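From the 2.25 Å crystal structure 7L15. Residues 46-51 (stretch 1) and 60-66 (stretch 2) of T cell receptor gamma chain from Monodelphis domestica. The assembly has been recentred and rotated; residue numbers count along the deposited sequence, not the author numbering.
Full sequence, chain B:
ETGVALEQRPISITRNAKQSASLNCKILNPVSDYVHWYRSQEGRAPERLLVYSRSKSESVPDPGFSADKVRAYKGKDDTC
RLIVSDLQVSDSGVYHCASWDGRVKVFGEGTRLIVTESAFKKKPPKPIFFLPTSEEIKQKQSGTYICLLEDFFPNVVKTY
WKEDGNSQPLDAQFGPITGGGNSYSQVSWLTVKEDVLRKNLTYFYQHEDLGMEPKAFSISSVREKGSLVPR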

ATOM      1  N   PRO B  46     -12.130  -8.317  -6.653  1.00 34.46           N
ATOM      2  CA  PRO B  46     -10.951  -9.044  -7.138  1.00 34.86           C
ATOM      3  C   PRO B  46     -11.369 -10.441  -7.568  1.00 37.28           C
ATOM      4  O   PRO B  46     -12.305 -11.023  -7.022  1.00 38.49           O
ATOM      5  N   GLU B  47     -10.706 -10.964  -8.589  1.00 38.25           N
ATOM      6  CA  GLU B  47     -11.109 -12.262  -9.103  1.00 40.25           C
ATOM      7  C   GLU B  47      -9.894 -12.979  -9.658  1.00 49.89           C
ATOM      8  O   GLU B  47      -8.883 -12.363 -10.014  1.00 47.11           O
ATOM      9  N   ARG B  48      -9.997 -14.299  -9.713  1.00 44.66           N
ATOM     10  CA  ARG B  48      -8.910 -15.079 -10.262  1.00 41.89           C
ATOM     11  C   ARG B  48      -9.053 -15.134 -11.775  1.00 43.50           C
ATOM     12  O   ARG B  48     -10.163 -15.254 -12.302  1.00 41.67           O
ATOM     13  N   LEU B  49      -7.929 -14.982 -12.474  1.00 47.84           N
ATOM     14  CA  LEU B  49      -7.910 -15.078 -13.927  1.00 51.81           C
ATOM     15  C   LEU B  49      -7.555 -16.475 -14.415  1.00 53.64           C
ATOM     16  O   LEU B  49      -8.153 -16.952 -15.380  1.00 53.21           O
ATOM     17  N   LEU B  50      -6.596 -17.138 -13.772  1.00 54.84           N
ATOM     18  CA  LEU B  50      -6.112 -18.441 -14.213  1.00 56.67           C
ATOM     19  C   LEU B  50      -5.352 -19.089 -13.065  1.00 63.58           C
ATOM     20  O   LEU B  50      -4.973 -18.430 -12.096  1.00 60.12           O
ATOM     21  N   VAL B  51      -5.100 -20.386 -13.209  1.00 61.41           N
ATOM     22  CA  VAL B  51      -4.242 -21.121 -12.293  1.00 60.89           C
ATOM     23  C   VAL B  51      -3.251 -21.942 -13.113  1.00 63.87           C
ATOM     24  O   VAL B  51      -3.585 -22.467 -14.181  1.00 64.70           O
ATOM     25  N   VAL B  60      -4.287 -22.858 -16.892  1.00 63.03           N
ATOM     26  CA  VAL B  60      -5.729 -23.075 -17.016  1.00 54.87           C
ATOM     27  C   VAL B  60      -6.503 -21.792 -16.728  1.00 63.32           C
ATOM     28  O   VAL B  60      -6.639 -21.404 -15.555  1.00 54.90           O
ATOM     29  N   PRO B  61      -7.042 -21.121 -17.744  1.00 64.90           N
ATOM     30  CA  PRO B  61      -7.816 -19.900 -17.487  1.00 56.84           C
ATOM     31  C   PRO B  61      -9.182 -20.206 -16.886  1.00 51.49           C
ATOM     32  O   PRO B  61      -9.788 -21.246 -17.136  1.00 55.35           O
ATOM     33  N   ASP B  62      -9.654 -19.283 -16.067  1.00 58.23           N
ATOM     34  CA  ASP B  62     -10.980 -19.372 -15.487  1.00 56.75           C
ATOM     35  C   ASP B  62     -12.011 -18.908 -16.511  1.00 53.38           C
ATOM     36  O   ASP B  62     -11.660 -18.318 -17.530  1.00 45.32           O
ATOM     37  N   PRO B  63     -13.294 -19.191 -16.291  1.00 48.34           N
ATOM     38  CA  PRO B  63     -14.299 -18.791 -17.281  1.00 47.91           C
ATOM     39  C   PRO B  63     -14.297 -17.287 -17.495  1.00 55.45           C
ATOM     40  O   PRO B  63     -14.072 -16.506 -16.567  1.00 55.40           O
ATOM     41  N   GLY B  64     -14.525 -16.891 -18.745  1.00 55.65           N
ATOM     42  CA  GLY B  64     -14.448 -15.508 -19.148  1.00 54.15           C
ATOM     43  C   GLY B  64     -13.100 -15.088 -19.684  1.00 59.02           C
ATOM     44  O   GLY B  64     -13.008 -14.064 -20.370  1.00 68.44           O
ATOM     45  N   PHE B  65     -12.055 -15.852 -19.403  1.00 56.76           N
ATOM     46  CA  PHE B  65     -10.709 -15.495 -19.812  1.00 58.22           C
ATOM     47  C   PHE B  65     -10.206 -16.518 -20.817  1.00 62.59           C
ATOM     48  O   PHE B  65     -10.309 -17.728 -20.588  1.00 61.02           O
ATOM     49  N   SER B  66      -9.697 -16.021 -21.940  1.00 62.73           N
ATOM     50  CA  SER B  66      -9.207 -16.861 -23.018  1.00 63.64           C
ATOM     51  C   SER B  66      -7.719 -17.105 -22.847  1.00 63.07           C
ATOM     52  O   SER B  66      -6.981 -16.209 -22.438  1.00 54.79           O
TER

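Where a β-ladder runs out, side chains often take over the work of holding two segments together, and this pair of stretches from a T cell receptor gamma chain is a compact example. Within these stretches the ladder comprises two pairs. Val51 and Val60 form an antiparallel hydrogen-bonded pair, Val51 N donating to Val60 O at 3.0 Å and Val60 N to Val51 O at 2.8 Å. Their side chains lie on the same face of the sheet, with Val51 in the p rotamer and Val60 in t, and Val51 CG1 comes within 4.1 Å of Val60 CB. Leu50 and Pro61, the neighbouring non-hydrogen-bonded pair, share the other face; Leu50 CB and Pro61 CB are 4.5 Å apart, a modest apolar contact. Pro61 has no amide hydrogen, and at a non-hydrogen-bonded position none is called for; the next backbone bond runs from Asp62 N to Leu49 O, at 2.9 Å and nearly linear.

Beyond this point Phe65 and Asp62 provide the largest covered areas. Asp62 (chi1 m) directs its CA-to-CB bond toward the first stretch and meets Arg48 in a two-pronged salt bridge: Arg48 NE donates to Asp62 OD2 at 2.6 Å, and Arg48 NH2 to Asp62 OD1 at 2.8 Å. The carboxylate approaches the edge of the guanidinium, near its plane, so that both N-H groups can be used at once. Arg48 leaves its backbone sideways, but its t, t, p course through chi1 to chi3 brings the charged end across; its NH1 is satisfied elsewhere in the structure.

Phe65 also points toward the first stretch, with chi1 m and chi2 at -85°. Its position follows a type II turn from Asp62 to Phe65, closed by Phe65 N donating to Asp62 O at 3.1 Å. Gly64 suits this turn, since at its backbone angles a CB would be jammed against the carbonyl oxygen of Pro63. Leu49 covers one face of the aromatic ring, with Leu49 CD2 only 3.3 Å from Phe65 CZ. The CA-to-CB bond of Leu49 points away from the second stretch, yet the m, t rotamer carries its end back to the ring. At the ring edge, Glu47 (chi1 p, chi2 t) places OE2 3.8 Å from Phe65 CZ, a contact rather than a hydrogen bond.

The example shows a general economy: the last pairs of the ladder set the register, while a paired charge and a covered aromatic ring extend the contact past its end.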

ATOM      1  CB  PRO B  46     -10.004  -9.071  -5.932  1.00 39.61           C
ATOM      2  CG  PRO B  46     -10.813  -8.596  -4.761  1.00 43.97           C
ATOM      3  CD  PRO B  46     -11.972  -7.793  -5.289  1.00 34.30           C
ATOM      4  CB  GLU B  47     -12.200 -12.140 -10.176  1.00 39.24           C
ATOM      5  CG  GLU B  47     -11.844 -11.292 -11.389  1.00 50.74           C
ATOM      6  CD  GLU B  47     -12.914 -11.368 -12.496  1.00 65.46           C
ATOM      7  OE1 GLU B  47     -13.612 -12.416 -12.607  1.00 64.79           O
ATOM      8  OE2 GLU B  47     -13.050 -10.380 -13.251  1.00 67.94           O
ATOM      9  CB  ARG B  48      -8.895 -16.485  -9.672  1.00 41.61           C
ATOM     10  CG  ARG B  48      -7.597 -17.214 -10.013  1.00 49.24           C
ATOM     11  CD  ARG B  48      -7.541 -18.613  -9.418  1.00 44.30           C
ATOM     12  NE  ARG B  48      -8.406 -19.529 -10.147  1.00 46.82           N
ATOM     13  CZ  ARG B  48      -8.559 -20.813  -9.846  1.00 56.10           C
ATOM     14  NH1 ARG B  48      -7.904 -21.342  -8.819  1.00 52.35           N
ATOM     15  NH2 ARG B  48      -9.378 -21.564 -10.571  1.00 57.69           N
ATOM     16  CB  LEU B  49      -6.911 -14.076 -14.518  1.00 52.70           C
ATOM     17  CG  LEU B  49      -7.023 -12.612 -14.081  1.00 61.70           C
ATOM     18  CD1 LEU B  49      -6.241 -11.693 -15.006  1.00 69.27           C
ATOM     19  CD2 LEU B  49      -8.464 -12.168 -14.010  1.00 53.69           C
ATOM     20  CB  LEU B  50      -5.212 -18.331 -15.456  1.00 52.90           C
ATOM     21  CG  LEU B  50      -3.803 -17.719 -15.388  1.00 52.82           C
ATOM     22  CD1 LEU B  50      -2.765 -18.651 -14.761  1.00 55.91           C
ATOM     23  CD2 LEU B  50      -3.341 -17.321 -16.785  1.00 50.93           C
ATOM     24  CB  VAL B  51      -5.049 -22.015 -11.329  1.00 60.97           C
ATOM     25  CG1 VAL B  51      -5.860 -23.054 -12.098  1.00 57.16           C
ATOM     26  CG2 VAL B  51      -4.117 -22.677 -10.327  1.00 63.12           C
ATOM     27  CB  VAL B  60      -6.204 -24.164 -16.047  1.00 52.27           C
ATOM     28  CG1 VAL B  60      -7.671 -24.467 -16.295  1.00 47.97           C
ATOM     29  CG2 VAL B  60      -5.343 -25.395 -16.161  1.00 55.63           C
ATOM     30  CB  PRO B  61      -7.951 -19.259 -18.876  1.00 61.98           C
ATOM     31  CG  PRO B  61      -6.872 -19.900 -19.718  1.00 60.79           C
ATOM     32  CD  PRO B  61      -6.704 -21.287 -19.167  1.00 63.75           C
ATOM     33  CB  ASP B  62     -11.009 -18.560 -14.193  1.00 55.58           C
ATOM     34  CG  ASP B  62     -10.382 -19.320 -13.030  1.00 59.82           C
ATOM     35  OD1 ASP B  62     -10.914 -20.393 -12.664  1.00 61.20           O
ATOM     36  OD2 ASP B  62      -9.342 -18.874 -12.515  1.00 58.66           O
ATOM     37  CB  PRO B  63     -15.628 -19.282 -16.680  1.00 41.50           C
ATOM     38  CG  PRO B  63     -15.339 -19.643 -15.270  1.00 53.14           C
ATOM     39  CD  PRO B  63     -13.880 -20.001 -15.206  1.00 52.90           C
ATOM     40  CB  PHE B  65      -9.801 -15.383 -18.587  1.00 54.07           C
ATOM     41  CG  PHE B  65     -10.274 -14.350 -17.606  1.00 53.06           C
ATOM     42  CD1 PHE B  65      -9.927 -13.019 -17.770  1.00 52.89           C
ATOM     43  CD2 PHE B  65     -11.112 -14.697 -16.557  1.00 61.13           C
ATOM     44  CE1 PHE B  65     -10.379 -12.059 -16.896  1.00 58.24           C
ATOM     45  CE2 PHE B  65     -11.576 -13.740 -15.674  1.00 58.77           C
ATOM     46  CZ  PHE B  65     -11.209 -12.421 -15.843  1.00 61.98           C
ATOM     47  CB  SER B  66      -9.472 -16.200 -24.373  1.00 64.42           C
ATOM     48  OG  SER B  66      -8.754 -16.863 -25.403  1.00 72.36           O
TER